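Local coordinates for PA0821 (Pseudomonas aeruginosa, PDB 7DRG), which is probably the immunity protein (antitoxin) that protects its own cell from a type VI secretion effector carrying a putative VRR-NUC nuclease domain, at residues B[70-76]-B[87-93]; B[95-99]-B[110-114]; B[147-151]-B[162-166]. One frame throughout, in Å; residues are numbered along the deposited sequence.

In the fold
All three contacts hang on strands of the antiparallel sheet system, and they follow one another along the chain without interleaving. Interactions 1 and 2 adjoin, their centres about 10 Å apart: strand 75-77 pairs with strand 109-114, W75 O lying 2.9 Å from T114 N, and L76 CD2 packs 3.8 Å from M99 CE of the next helix. Interaction 1 is a hairpin at the surface; interaction 2 buries a short helix against the neighbouring strand. Interaction 3 lies deeper, its centre about 18 Å from that of interaction 1 and about 17 Å from that of interaction 2, and touches neither. Strand 126-131 bridges strands 109-114 and 144-151.

Interaction 1. Residues B[70-76]-B[87-93]; sequences EPHLTWL and LTAYRDT
The Y90 ring lies flat against L73, whose CB sits 3.6 Å from the ring centroid and 4° off its normal, a CH-pi contact centred on the face. L73 CD1 reaches the rim of the ring, 3.7 Å from Y90 CE1. With CG anti to the backbone N (chi1 175°), the tyrosine reaches back along residues 70-74, and its OH comes 3.6 Å from E70 CG at the exposed start of that segment; the hydroxyl is hydrogen-bonded to E66 of the preceding helix. Strands 75-77 and 87-89 form an antiparallel beta hairpin. L76 and T88 are its hydrogen-bonded pair, L76 N to T88 O at 2.9 Å and T88 N to L76 O at 3.0 Å, while W75 and A89 face each other as a non-hydrogen-bonded pair. T74 and W75 face T114 on the other side of the strand, a classic beta bulge. Beyond the pair, Y90 N reaches T74 O, but from well above the carbonyl plane, as the chain turns into the 3-10 segment 90-92. Buried L76 packs its CB 3.7 Å from T93 CG2, and T93 OG1 is hydrogen-bonded to Y90 O, which also accepts from T93 N. The more solvent-exposed side is that of W75: its ring slants across L87 CD1 and A89, with CZ3 4.0 Å from A89 CB. At the end nearer the joining loop, a water links L76 O and T88 OG1.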
ATOM      1  N   GLU B  70     -34.012  -4.172  -1.609  1.00 25.80           N
ATOM      2  CA  GLU B  70     -34.779  -4.435  -2.824  1.00 28.30           C
ATOM      3  C   GLU B  70     -34.588  -3.395  -3.923  1.00 31.50           C
ATOM      4  O   GLU B  70     -34.449  -3.800  -5.090  1.00 31.31           O
ATOM      5  CB  GLU B  70     -36.269  -4.584  -2.468  1.00 32.19           C
ATOM      6  CG  GLU B  70     -37.166  -5.046  -3.620  1.00 45.75           C
ATOM      7  CD  GLU B  70     -37.604  -3.909  -4.530  1.00 58.21           C
ATOM      8  OE1 GLU B  70     -37.928  -4.177  -5.708  1.00 64.27           O
ATOM      9  OE2 GLU B  70     -37.622  -2.747  -4.069  1.00 58.66           O
ATOM     10  N   PRO B  71     -34.563  -2.083  -3.653  1.00 27.84           N
ATOM     11  CA  PRO B  71     -34.382  -1.122  -4.754  1.00 30.63           C
ATOM     12  C   PRO B  71     -33.021  -1.206  -5.422  1.00 28.77           C
ATOM     13  O   PRO B  71     -32.846  -0.615  -6.495  1.00 32.52           O
ATOM     14  CB  PRO B  71     -34.573   0.243  -4.072  1.00 34.17           C
ATOM     15  CG  PRO B  71     -35.257  -0.043  -2.798  1.00 33.68           C
ATOM     16  CD  PRO B  71     -34.783  -1.389  -2.371  1.00 31.89           C
ATOM     17  N   HIS B  72     -32.058  -1.923  -4.834  1.00 24.32           N
ATOM     18  CA  HIS B  72     -30.670  -1.853  -5.260  1.00 23.82           C
ATOM     19  C   HIS B  72     -30.089  -3.165  -5.772  1.00 21.62           C
ATOM     20  O   HIS B  72     -29.063  -3.128  -6.458  1.00 22.08           O
ATOM     21  CB  HIS B  72     -29.792  -1.351  -4.102  1.00 26.89           C
ATOM     22  CG  HIS B  72     -30.310  -0.103  -3.460  1.00 28.04           C
ATOM     23  ND1 HIS B  72     -30.243   1.130  -4.073  1.00 33.28           N
ATOM     24  CD2 HIS B  72     -30.910   0.103  -2.264  1.00 29.63           C
ATOM     25  CE1 HIS B  72     -30.781   2.042  -3.282  1.00 34.04           C
ATOM     26  NE2 HIS B  72     -31.195   1.444  -2.179  1.00 29.26           N
ATOM     27  N   LEU B  73     -30.694  -4.313  -5.464  1.00 21.61           N
ATOM     28  CA  LEU B  73     -30.140  -5.583  -5.911  1.00 20.04           C
ATOM     29  C   LEU B  73     -30.296  -5.733  -7.419  1.00 23.49           C
ATOM     30  O   LEU B  73     -31.293  -5.303  -8.002  1.00 25.23           O
ATOM     31  CB  LEU B  73     -30.836  -6.744  -5.204  1.00 19.80           C
ATOM     32  CG  LEU B  73     -30.603  -6.820  -3.694  1.00 21.21           C
ATOM     33  CD1 LEU B  73     -31.336  -8.017  -3.105  1.00 23.22           C
ATOM     34  CD2 LEU B  73     -29.114  -6.901  -3.393  1.00 21.17           C
ATOM     35  N   THR B  74     -29.299  -6.358  -8.050  1.00 22.16           N
ATOM     36  CA  THR B  74     -29.270  -6.447  -9.506  1.00 21.01           C
ATOM     37  C   THR B  74     -29.023  -7.859 -10.037  1.00 20.50           C
ATOM     38  O   THR B  74     -29.517  -8.192 -11.118  1.00 23.08           O
ATOM     39  CB  THR B  74     -28.202  -5.502 -10.061  1.00 20.63           C
ATOM     40  OG1 THR B  74     -26.970  -5.718  -9.366  1.00 22.39           O
ATOM     41  CG2 THR B  74     -28.639  -4.056  -9.894  1.00 23.76           C
ATOM     42  N   TRP B  75     -28.292  -8.698  -9.301  1.00 20.37           N
ATOM     43  CA  TRP B  75     -27.882 -10.003  -9.805  1.00 21.12           C
ATOM     44  C   TRP B  75     -27.950 -11.063  -8.716  1.00 23.84           C
ATOM     45  O   TRP B  75     -27.695 -10.788  -7.540  1.00 20.77           O
ATOM     46  CB  TRP B  75     -26.451  -9.967 -10.366  1.00 20.71           C
ATOM     47  CG  TRP B  75     -26.258  -8.923 -11.394  1.00 21.42           C
ATOM     48  CD1 TRP B  75     -25.629  -7.721 -11.239  1.00 23.33           C
ATOM     49  CD2 TRP B  75     -26.708  -8.967 -12.754  1.00 23.19           C
ATOM     50  NE1 TRP B  75     -25.667  -7.015 -12.410  1.00 24.06           N
ATOM     51  CE2 TRP B  75     -26.315  -7.757 -13.362  1.00 26.12           C
ATOM     52  CE3 TRP B  75     -27.413  -9.906 -13.512  1.00 24.23           C
ATOM     53  CZ2 TRP B  75     -26.598  -7.462 -14.691  1.00 30.97           C
ATOM     54  CZ3 TRP B  75     -27.690  -9.613 -14.835  1.00 29.59           C
ATOM     55  CH2 TRP B  75     -27.279  -8.400 -15.412  1.00 30.34           C
ATOM     56  N   LEU B  76     -28.270 -12.290  -9.130  1.00 21.17           N
ATOM     57  CA  LEU B  76     -28.164 -13.467  -8.277  1.00 20.56           C
ATOM     58  C   LEU B  76     -27.193 -14.452  -8.915  1.00 19.99           C
ATOM     59  O   LEU B  76     -27.436 -14.934 -10.033  1.00 23.00           O
ATOM     60  CB  LEU B  76     -29.531 -14.125  -8.068  1.00 21.23           C
ATOM     61  CG  LEU B  76     -29.446 -15.477  -7.363  1.00 19.56           C
ATOM     62  CD1 LEU B  76     -28.898 -15.315  -5.954  1.00 20.65           C
ATOM     63  CD2 LEU B  76     -30.824 -16.127  -7.341  1.00 22.39           C
ATOM     64  N   LEU B  87     -26.047 -17.266 -13.442  1.00 26.74           N
ATOM     65  CA  LEU B  87     -26.309 -15.838 -13.322  1.00 24.66           C
ATOM     66  C   LEU B  87     -27.746 -15.538 -13.715  1.00 24.18           C
ATOM     67  O   LEU B  87     -28.187 -15.913 -14.806  1.00 27.94           O
ATOM     68  CB  LEU B  87     -25.359 -15.027 -14.202  1.00 24.57           C
ATOM     69  CG  LEU B  87     -25.661 -13.529 -14.186  1.00 23.97           C
ATOM     70  CD1 LEU B  87     -25.499 -12.975 -12.773  1.00 21.85           C
ATOM     71  CD2 LEU B  87     -24.755 -12.799 -15.169  1.00 29.09           C
ATOM     72  N   THR B  88     -28.472 -14.846 -12.833  1.00 23.31           N
ATOM     73  CA  THR B  88     -29.853 -14.450 -13.080  1.00 23.63           C
ATOM     74  C   THR B  88     -30.026 -12.982 -12.715  1.00 26.95           C
ATOM     75  O   THR B  88     -29.579 -12.555 -11.648  1.00 23.92           O
ATOM     76  CB  THR B  88     -30.835 -15.311 -12.263  1.00 27.54           C
ATOM     77  OG1 THR B  88     -30.545 -16.704 -12.465  1.00 30.29           O
ATOM     78  CG2 THR B  88     -32.275 -15.029 -12.674  1.00 29.19           C
ATOM     79  N   ALA B  89     -30.670 -12.211 -13.590  1.00 25.81           N
ATOM     80  CA  ALA B  89     -31.031 -10.847 -13.225  1.00 25.38           C
ATOM     81  C   ALA B  89     -31.999 -10.874 -12.049  1.00 24.53           C
ATOM     82  O   ALA B  89     -32.885 -11.728 -11.979  1.00 24.83           O
ATOM     83  CB  ALA B  89     -31.664 -10.113 -14.405  1.00 24.83           C
ATOM     84  N   TYR B  90     -31.821  -9.935 -11.116  1.00 22.61           N
ATOM     85  CA  TYR B  90     -32.613  -9.956  -9.884  1.00 25.35           C
ATOM     86  C   TYR B  90     -34.109  -9.887 -10.178  1.00 27.48           C
ATOM     87  O   TYR B  90     -34.916 -10.539  -9.503  1.00 25.32           O
ATOM     88  CB  TYR B  90     -32.177  -8.806  -8.974  1.00 21.98           C
ATOM     89  CG  TYR B  90     -33.005  -8.632  -7.713  1.00 21.56           C
ATOM     90  CD1 TYR B  90     -32.992  -9.594  -6.711  1.00 22.72           C
ATOM     91  CD2 TYR B  90     -33.767  -7.487  -7.520  1.00 25.19           C
ATOM     92  CE1 TYR B  90     -33.751  -9.430  -5.547  1.00 21.66           C
ATOM     93  CE2 TYR B  90     -34.524  -7.315  -6.371  1.00 28.35           C
ATOM     94  CZ  TYR B  90     -34.505  -8.281  -5.388  1.00 30.30           C
ATOM     95  OH  TYR B  90     -35.255  -8.090  -4.246  1.00 32.79           O
ATOM     96  N   ARG B  91     -34.488  -9.109 -11.196  1.00 28.76           N
ATOM     97  CA  ARG B  91     -35.876  -9.029 -11.643  1.00 29.43           C
ATOM     98  C   ARG B  91     -36.451 -10.392 -12.007  1.00 25.96           C
ATOM     99  O   ARG B  91     -37.657 -10.613 -11.854  1.00 31.38           O
ATOM    100  CB  ARG B  91     -35.979  -8.110 -12.861  1.00 41.95           C
ATOM    101  CG  ARG B  91     -36.405  -6.694 -12.575  1.00 53.94           C
ATOM    102  CD  ARG B  91     -36.692  -5.972 -13.884  1.00 54.12           C
ATOM    103  NE  ARG B  91     -37.813  -6.578 -14.600  1.00 59.85           N
ATOM    104  CZ  ARG B  91     -39.075  -6.178 -14.480  1.00 65.14           C
ATOM    105  NH1 ARG B  91     -39.376  -5.170 -13.673  1.00 71.45           N
ATOM    106  NH2 ARG B  91     -40.037  -6.785 -15.165  1.00 65.88           N
ATOM    107  N   ASP B  92     -35.623 -11.298 -12.524  1.00 27.73           N
ATOM    108  CA  ASP B  92     -36.086 -12.583 -13.036  1.00 29.82           C
ATOM    109  C   ASP B  92     -36.010 -13.709 -12.015  1.00 28.72           C
ATOM    110  O   ASP B  92     -36.345 -14.851 -12.350  1.00 31.61           O
ATOM    111  CB  ASP B  92     -35.272 -12.979 -14.270  1.00 29.71           C
ATOM    112  CG  ASP B  92     -35.376 -11.964 -15.386  1.00 37.02           C
ATOM    113  OD1 ASP B  92     -36.407 -11.263 -15.442  1.00 40.79           O
ATOM    114  OD2 ASP B  92     -34.431 -11.878 -16.204  1.00 37.62           O
ATOM    115  N   THR B  93     -35.565 -13.434 -10.795  1.00 26.87           N
ATOM    116  CA  THR B  93     -35.325 -14.503  -9.840  1.00 23.64           C
ATOM    117  C   THR B  93     -36.625 -14.984  -9.212  1.00 27.42           C
ATOM    118  O   THR B  93     -37.594 -14.232  -9.073  1.00 27.31           O
ATOM    119  CB  THR B  93     -34.363 -14.056  -8.737  1.00 24.72           C
ATOM    120  OG1 THR B  93     -34.910 -12.932  -8.033  1.00 25.24           O
ATOM    121  CG2 THR B  93     -33.011 -13.679  -9.321  1.00 24.65           C
TER
HETATM  122  O   HOH W   1     -28.567 -17.503 -10.575  1.00 23.64           O

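Interaction 2. Residues B[95-99]-B[110-114]; sequences PLREM and SFCYT
L96 CD1 sits over the centre of the F111 ring, 3.8 Å from the centroid and 8° off the normal, a CH-pi contact on one face. M99, a selenomethionine, meets the same ring at its edge: SE is 5.1 Å from the centroid and 3.8 Å from F111 CE1, in the geometry of a Met-aromatic contact. F111 is thus held on a face and at an edge by two side chains three residues apart, from successive positions on one side of the helix. This is a helix-on-sheet contact, the first turn of helix 96-101 lying against strand 109-114, with F111 and Y113 two residues apart on the same face of the strand. The bend of the M99 chain at chi3 (-72°) turns CE to Y113 OH, 3.4 Å away, while it stays against F111 CE1. L96 CB lies on the same hydroxyl at 3.9 Å. Farther out, P95 occupies the N-cap position and its carbonyl accepts from M99 N. L96 also touches C59 and F62 of helix 52-69, and F62 stacks on the Y113 ring, while R97 forms a salt bridge with D63 of that helix. Backbone bonds to W77 on one side and to I129 and F127 on the other fix the strand itself.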
ATOM      1  N   PRO B  95     -38.480 -16.356  -5.709  1.00 22.71           N
ATOM      2  CA  PRO B  95     -38.276 -16.121  -4.277  1.00 21.58           C
ATOM      3  C   PRO B  95     -37.304 -17.132  -3.696  1.00 24.40           C
ATOM      4  O   PRO B  95     -37.266 -18.295  -4.106  1.00 23.40           O
ATOM      5  CB  PRO B  95     -39.679 -16.297  -3.684  1.00 23.97           C
ATOM      6  CG  PRO B  95     -40.583 -15.926  -4.799  1.00 22.78           C
ATOM      7  CD  PRO B  95     -39.908 -16.424  -6.056  1.00 24.68           C
ATOM      8  N   LEU B  96     -36.507 -16.672  -2.729  1.00 22.54           N
ATOM      9  CA  LEU B  96     -35.531 -17.555  -2.103  1.00 18.88           C
ATOM     10  C   LEU B  96     -36.202 -18.786  -1.502  1.00 23.91           C
ATOM     11  O   LEU B  96     -35.685 -19.899  -1.633  1.00 24.27           O
ATOM     12  CB  LEU B  96     -34.725 -16.791  -1.045  1.00 20.12           C
ATOM     13  CG  LEU B  96     -33.587 -17.562  -0.383  1.00 19.30           C
ATOM     14  CD1 LEU B  96     -32.606 -18.040  -1.444  1.00 21.01           C
ATOM     15  CD2 LEU B  96     -32.866 -16.683   0.631  1.00 20.62           C
ATOM     16  N   ARG B  97     -37.373 -18.618  -0.873  1.00 23.15           N
ATOM     17  CA  ARG B  97     -38.070 -19.770  -0.299  1.00 24.24           C
ATOM     18  C   ARG B  97     -38.461 -20.788  -1.363  1.00 30.07           C
ATOM     19  O   ARG B  97     -38.519 -21.992  -1.082  1.00 28.31           O
ATOM     20  CB  ARG B  97     -39.318 -19.312   0.461  1.00 25.31           C
ATOM     21  CG  ARG B  97     -39.009 -18.551   1.743  1.00 29.55           C
ATOM     22  CD  ARG B  97     -40.252 -17.898   2.348  1.00 35.02           C
ATOM     23  NE  ARG B  97     -39.888 -16.835   3.283  1.00 32.84           N
ATOM     24  CZ  ARG B  97     -39.620 -17.034   4.563  1.00 35.51           C
ATOM     25  NH1 ARG B  97     -39.681 -18.259   5.062  1.00 43.43           N
ATOM     26  NH2 ARG B  97     -39.293 -16.001   5.327  1.00 27.31           N
ATOM     27  N   GLU B  98     -38.739 -20.330  -2.585  1.00 21.82           N
ATOM     28  CA  GLU B  98     -39.107 -21.256  -3.646  1.00 24.34           C
ATOM     29  C   GLU B  98     -37.896 -22.047  -4.125  1.00 28.26           C
ATOM     30  O   GLU B  98     -37.997 -23.248  -4.393  1.00 27.82           O
ATOM     31  CB  GLU B  98     -39.762 -20.493  -4.799  1.00 27.32           C
ATOM     32  CG  GLU B  98     -40.331 -21.366  -5.917  1.00 35.83           C
ATOM     33  CD  GLU B  98     -41.646 -22.057  -5.562  1.00 40.26           C
ATOM     34  OE1 GLU B  98     -42.343 -21.626  -4.618  1.00 34.29           O
ATOM     35  OE2 GLU B  98     -41.986 -23.043  -6.250  1.00 47.67           O
HETATM   36  N   MSE B  99     -36.741 -21.398  -4.223  1.00 24.50           N
HETATM   37  CA  MSE B  99     -35.532 -22.088  -4.651  1.00 24.03           C
HETATM   38  C   MSE B  99     -35.072 -23.074  -3.579  1.00 28.35           C
HETATM   39  O   MSE B  99     -34.642 -24.187  -3.894  1.00 29.56           O
HETATM   40  CB  MSE B  99     -34.432 -21.080  -4.987  1.00 23.38           C
HETATM   41  CG  MSE B  99     -34.718 -20.321  -6.268  1.00 23.72           C
HETATM   42 SE   MSE B  99     -33.279 -19.088  -6.725  1.00 33.79          SE
HETATM   43  CE  MSE B  99     -33.585 -17.741  -5.333  1.00 20.94           C
ATOM     44  N   SER B 110     -26.126 -22.223  -2.408  1.00 19.43           N
ATOM     45  CA  SER B 110     -25.252 -21.254  -3.073  1.00 18.82           C
ATOM     46  C   SER B 110     -26.139 -20.139  -3.618  1.00 24.05           C
ATOM     47  O   SER B 110     -26.838 -20.334  -4.616  1.00 23.58           O
ATOM     48  CB  SER B 110     -24.437 -21.913  -4.182  1.00 24.35           C
ATOM     49  OG  SER B 110     -23.587 -20.972  -4.820  1.00 27.91           O
ATOM     50  N   PHE B 111     -26.120 -18.984  -2.951  1.00 20.76           N
ATOM     51  CA  PHE B 111     -26.931 -17.839  -3.349  1.00 18.57           C
ATOM     52  C   PHE B 111     -26.147 -16.581  -3.039  1.00 24.64           C
ATOM     53  O   PHE B 111     -25.844 -16.314  -1.871  1.00 26.60           O
ATOM     54  CB  PHE B 111     -28.273 -17.799  -2.606  1.00 19.38           C
ATOM     55  CG  PHE B 111     -29.126 -19.015  -2.818  1.00 21.26           C
ATOM     56  CD1 PHE B 111     -29.939 -19.120  -3.934  1.00 21.21           C
ATOM     57  CD2 PHE B 111     -29.126 -20.046  -1.888  1.00 22.12           C
ATOM     58  CE1 PHE B 111     -30.730 -20.235  -4.126  1.00 23.76           C
ATOM     59  CE2 PHE B 111     -29.912 -21.172  -2.080  1.00 21.58           C
ATOM     60  CZ  PHE B 111     -30.714 -21.263  -3.200  1.00 24.90           C
ATOM     61  N   CYS B 112     -25.838 -15.799  -4.066  1.00 18.03           N
ATOM     62  CA  CYS B 112     -25.108 -14.550  -3.873  1.00 18.79           C
ATOM     63  C   CYS B 112     -25.848 -13.431  -4.593  1.00 21.61           C
ATOM     64  O   CYS B 112     -25.801 -13.345  -5.825  1.00 22.84           O
ATOM     65  CB  CYS B 112     -23.675 -14.674  -4.377  1.00 18.48           C
ATOM     66  SG  CYS B 112     -22.726 -13.184  -4.067  1.00 27.91           S
ATOM     67  N   TYR B 113     -26.532 -12.582  -3.825  1.00 15.74           N
ATOM     68  CA  TYR B 113     -27.217 -11.415  -4.360  1.00 17.37           C
ATOM     69  C   TYR B 113     -26.270 -10.228  -4.309  1.00 19.45           C
ATOM     70  O   TYR B 113     -25.682  -9.945  -3.257  1.00 18.26           O
ATOM     71  CB  TYR B 113     -28.468 -11.088  -3.547  1.00 16.18           C
ATOM     72  CG  TYR B 113     -29.573 -12.120  -3.609  1.00 16.93           C
ATOM     73  CD1 TYR B 113     -29.604 -13.188  -2.717  1.00 18.25           C
ATOM     74  CD2 TYR B 113     -30.596 -12.007  -4.540  1.00 19.13           C
ATOM     75  CE1 TYR B 113     -30.641 -14.124  -2.756  1.00 20.05           C
ATOM     76  CE2 TYR B 113     -31.638 -12.937  -4.580  1.00 19.32           C
ATOM     77  CZ  TYR B 113     -31.641 -13.989  -3.695  1.00 24.23           C
ATOM     78  OH  TYR B 113     -32.668 -14.903  -3.736  1.00 24.22           O
ATOM     79  N   THR B 114     -26.130  -9.532  -5.436  1.00 20.74           N
ATOM     80  CA  THR B 114     -25.229  -8.388  -5.515  1.00 21.38           C
ATOM     81  C   THR B 114     -25.960  -7.189  -6.103  1.00 20.77           C
ATOM     82  O   THR B 114     -27.074  -7.299  -6.617  1.00 20.68           O
ATOM     83  CB  THR B 114     -23.981  -8.694  -6.355  1.00 23.49           C
ATOM     84  OG1 THR B 114     -24.348  -8.846  -7.732  1.00 28.73           O
ATOM     85  CG2 THR B 114     -23.278  -9.953  -5.868  1.00 23.07           C
TER

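Interaction 3. Residues B[147-151]-B[162-166]; sequences EFSVP and FLQLF
Strand 144-151 and helix 161-173 are joined by the short helix 152-157, and here the second helix runs back over the strand it follows. The two short segments are nearly antiparallel, at 170°, with their axes 10.0 Å apart at closest approach. Between them stands F148, whose CG lies between its backbone N and carbonyl carbon (chi1 71°); this torsion swings the ring over to the helix although its CB does not point there. F148 CE2 comes within 3.4 Å of F162 CE2. The two rings are near parallel, planes 21° apart, but displaced so far along their planes, with centroids at 4.9 Å, that they barely overlap. The helix packs on the sheet through F148, which meets three of its residues: F162, L165, whose CB is 3.8 Å from F148 CE2, and F166, one turn on from F162, whose CD1 is 4.0 Å from F148 CE1. The F148 and F166 side chains cross at about a right angle. F162 extends down toward the strand, CG anti to its backbone N, which also brings its CD2 to 4.0 Å from V150 CG2. F162 touches L40 and F166 touches L44 of neighbouring strand 34-46, and both reach L233. From the strand's other face, S149 OG is hydrogen-bonded to A124 O and N185.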
ATOM      1  N   GLU B 147     -22.753 -14.032   4.525  1.00 16.74           N
ATOM      2  CA  GLU B 147     -22.138 -12.711   4.473  1.00 15.92           C
ATOM      3  C   GLU B 147     -23.129 -11.733   3.875  1.00 17.67           C
ATOM      4  O   GLU B 147     -23.841 -12.062   2.924  1.00 19.35           O
ATOM      5  CB  GLU B 147     -20.861 -12.689   3.626  1.00 19.64           C
ATOM      6  CG  GLU B 147     -19.701 -13.456   4.184  1.00 26.54           C
ATOM      7  CD  GLU B 147     -18.388 -12.973   3.596  1.00 31.26           C
ATOM      8  OE1 GLU B 147     -17.590 -12.394   4.350  1.00 23.17           O
ATOM      9  OE2 GLU B 147     -18.167 -13.152   2.373  1.00 32.63           O
ATOM     10  N   PHE B 148     -23.171 -10.524   4.422  1.00 15.68           N
ATOM     11  CA  PHE B 148     -24.098  -9.537   3.900  1.00 14.21           C
ATOM     12  C   PHE B 148     -23.520  -8.157   4.145  1.00 15.29           C
ATOM     13  O   PHE B 148     -22.682  -7.964   5.028  1.00 16.55           O
ATOM     14  CB  PHE B 148     -25.491  -9.682   4.533  1.00 14.33           C
ATOM     15  CG  PHE B 148     -25.545  -9.272   5.969  1.00 17.44           C
ATOM     16  CD1 PHE B 148     -25.025 -10.088   6.953  1.00 17.52           C
ATOM     17  CD2 PHE B 148     -26.098  -8.054   6.331  1.00 20.24           C
ATOM     18  CE1 PHE B 148     -25.069  -9.698   8.292  1.00 19.23           C
ATOM     19  CE2 PHE B 148     -26.143  -7.654   7.664  1.00 20.10           C
ATOM     20  CZ  PHE B 148     -25.624  -8.486   8.642  1.00 19.55           C
ATOM     21  N   SER B 149     -23.949  -7.193   3.339  1.00 16.37           N
ATOM     22  CA  SER B 149     -23.346  -5.879   3.466  1.00 16.39           C
ATOM     23  C   SER B 149     -24.308  -4.795   3.018  1.00 17.07           C
ATOM     24  O   SER B 149     -25.223  -5.030   2.226  1.00 17.72           O
ATOM     25  CB  SER B 149     -22.051  -5.782   2.650  1.00 18.32           C
ATOM     26  OG  SER B 149     -22.335  -5.740   1.258  1.00 19.84           O
ATOM     27  N   VAL B 150     -24.056  -3.591   3.524  1.00 15.97           N
ATOM     28  CA  VAL B 150     -24.746  -2.379   3.086  1.00 16.42           C
ATOM     29  C   VAL B 150     -23.699  -1.320   2.760  1.00 18.29           C
ATOM     30  O   VAL B 150     -22.546  -1.401   3.214  1.00 16.99           O
ATOM     31  CB  VAL B 150     -25.722  -1.856   4.166  1.00 15.88           C
ATOM     32  CG1 VAL B 150     -26.746  -2.931   4.564  1.00 19.27           C
ATOM     33  CG2 VAL B 150     -24.943  -1.337   5.388  1.00 16.92           C
ATOM     34  N   PRO B 151     -24.079  -0.293   1.994  1.00 19.97           N
ATOM     35  CA  PRO B 151     -23.140   0.791   1.688  1.00 19.17           C
ATOM     36  C   PRO B 151     -22.812   1.622   2.915  1.00 16.43           C
ATOM     37  O   PRO B 151     -23.593   1.714   3.864  1.00 19.34           O
ATOM     38  CB  PRO B 151     -23.890   1.637   0.649  1.00 23.26           C
ATOM     39  CG  PRO B 151     -24.983   0.760   0.136  1.00 20.09           C
ATOM     40  CD  PRO B 151     -25.336  -0.171   1.237  1.00 22.43           C
ATOM     41  N   PHE B 162     -28.025  -1.847   9.913  1.00 18.20           N
ATOM     42  CA  PHE B 162     -27.129  -2.990   9.761  1.00 20.53           C
ATOM     43  C   PHE B 162     -26.916  -3.688  11.097  1.00 18.23           C
ATOM     44  O   PHE B 162     -26.943  -4.922  11.180  1.00 18.03           O
ATOM     45  CB  PHE B 162     -25.793  -2.539   9.163  1.00 18.83           C
ATOM     46  CG  PHE B 162     -24.766  -3.629   9.092  1.00 15.83           C
ATOM     47  CD1 PHE B 162     -23.984  -3.936  10.194  1.00 17.26           C
ATOM     48  CD2 PHE B 162     -24.589  -4.363   7.927  1.00 17.62           C
ATOM     49  CE1 PHE B 162     -23.056  -4.947  10.150  1.00 18.79           C
ATOM     50  CE2 PHE B 162     -23.646  -5.376   7.872  1.00 17.99           C
ATOM     51  CZ  PHE B 162     -22.885  -5.673   8.981  1.00 16.53           C
ATOM     52  N   LEU B 163     -26.696  -2.907  12.157  1.00 18.09           N
ATOM     53  CA  LEU B 163     -26.509  -3.487  13.477  1.00 16.36           C
ATOM     54  C   LEU B 163     -27.696  -4.365  13.870  1.00 17.95           C
ATOM     55  O   LEU B 163     -27.511  -5.485  14.359  1.00 18.49           O
ATOM     56  CB  LEU B 163     -26.298  -2.353  14.483  1.00 17.83           C
ATOM     57  CG  LEU B 163     -26.252  -2.701  15.964  1.00 21.22           C
ATOM     58  CD1 LEU B 163     -25.131  -3.675  16.241  1.00 23.24           C
ATOM     59  CD2 LEU B 163     -26.080  -1.410  16.770  1.00 22.03           C
ATOM     60  N   GLN B 164     -28.922  -3.883  13.635  1.00 16.87           N
ATOM     61  CA  GLN B 164     -30.106  -4.682  13.930  1.00 18.50           C
ATOM     62  C   GLN B 164     -30.122  -5.979  13.127  1.00 19.94           C
ATOM     63  O   GLN B 164     -30.482  -7.038  13.653  1.00 17.84           O
ATOM     64  CB  GLN B 164     -31.369  -3.866  13.648  1.00 20.23           C
ATOM     65  CG  GLN B 164     -32.644  -4.548  14.106  1.00 22.62           C
ATOM     66  CD  GLN B 164     -32.777  -4.562  15.619  1.00 25.02           C
ATOM     67  OE1 GLN B 164     -32.898  -3.508  16.253  1.00 26.72           O
ATOM     68  NE2 GLN B 164     -32.735  -5.752  16.208  1.00 29.91           N
ATOM     69  N   LEU B 165     -29.734  -5.917  11.853  1.00 18.17           N
ATOM     70  CA  LEU B 165     -29.667  -7.134  11.044  1.00 18.11           C
ATOM     71  C   LEU B 165     -28.667  -8.121  11.627  1.00 17.37           C
ATOM     72  O   LEU B 165     -28.949  -9.320  11.730  1.00 17.05           O
ATOM     73  CB  LEU B 165     -29.293  -6.804   9.595  1.00 17.47           C
ATOM     74  CG  LEU B 165     -30.255  -5.983   8.745  1.00 21.54           C
ATOM     75  CD1 LEU B 165     -29.638  -5.755   7.366  1.00 23.52           C
ATOM     76  CD2 LEU B 165     -31.615  -6.668   8.631  1.00 24.92           C
ATOM     77  N   PHE B 166     -27.474  -7.634  11.995  1.00 14.99           N
ATOM     78  CA  PHE B 166     -26.437  -8.536  12.487  1.00 14.95           C
ATOM     79  C   PHE B 166     -26.895  -9.266  13.745  1.00 18.23           C
ATOM     80  O   PHE B 166     -26.701 -10.483  13.872  1.00 17.24           O
ATOM     81  CB  PHE B 166     -25.138  -7.757  12.737  1.00 17.30           C
ATOM     82  CG  PHE B 166     -23.937  -8.634  12.926  1.00 15.53           C
ATOM     83  CD1 PHE B 166     -23.251  -9.127  11.828  1.00 15.67           C
ATOM     84  CD2 PHE B 166     -23.489  -8.965  14.195  1.00 19.09           C
ATOM     85  CE1 PHE B 166     -22.146  -9.942  12.002  1.00 15.31           C
ATOM     86  CE2 PHE B 166     -22.387  -9.775  14.369  1.00 19.80           C
ATOM     87  CZ  PHE B 166     -21.711 -10.261  13.266  1.00 17.98           C
TER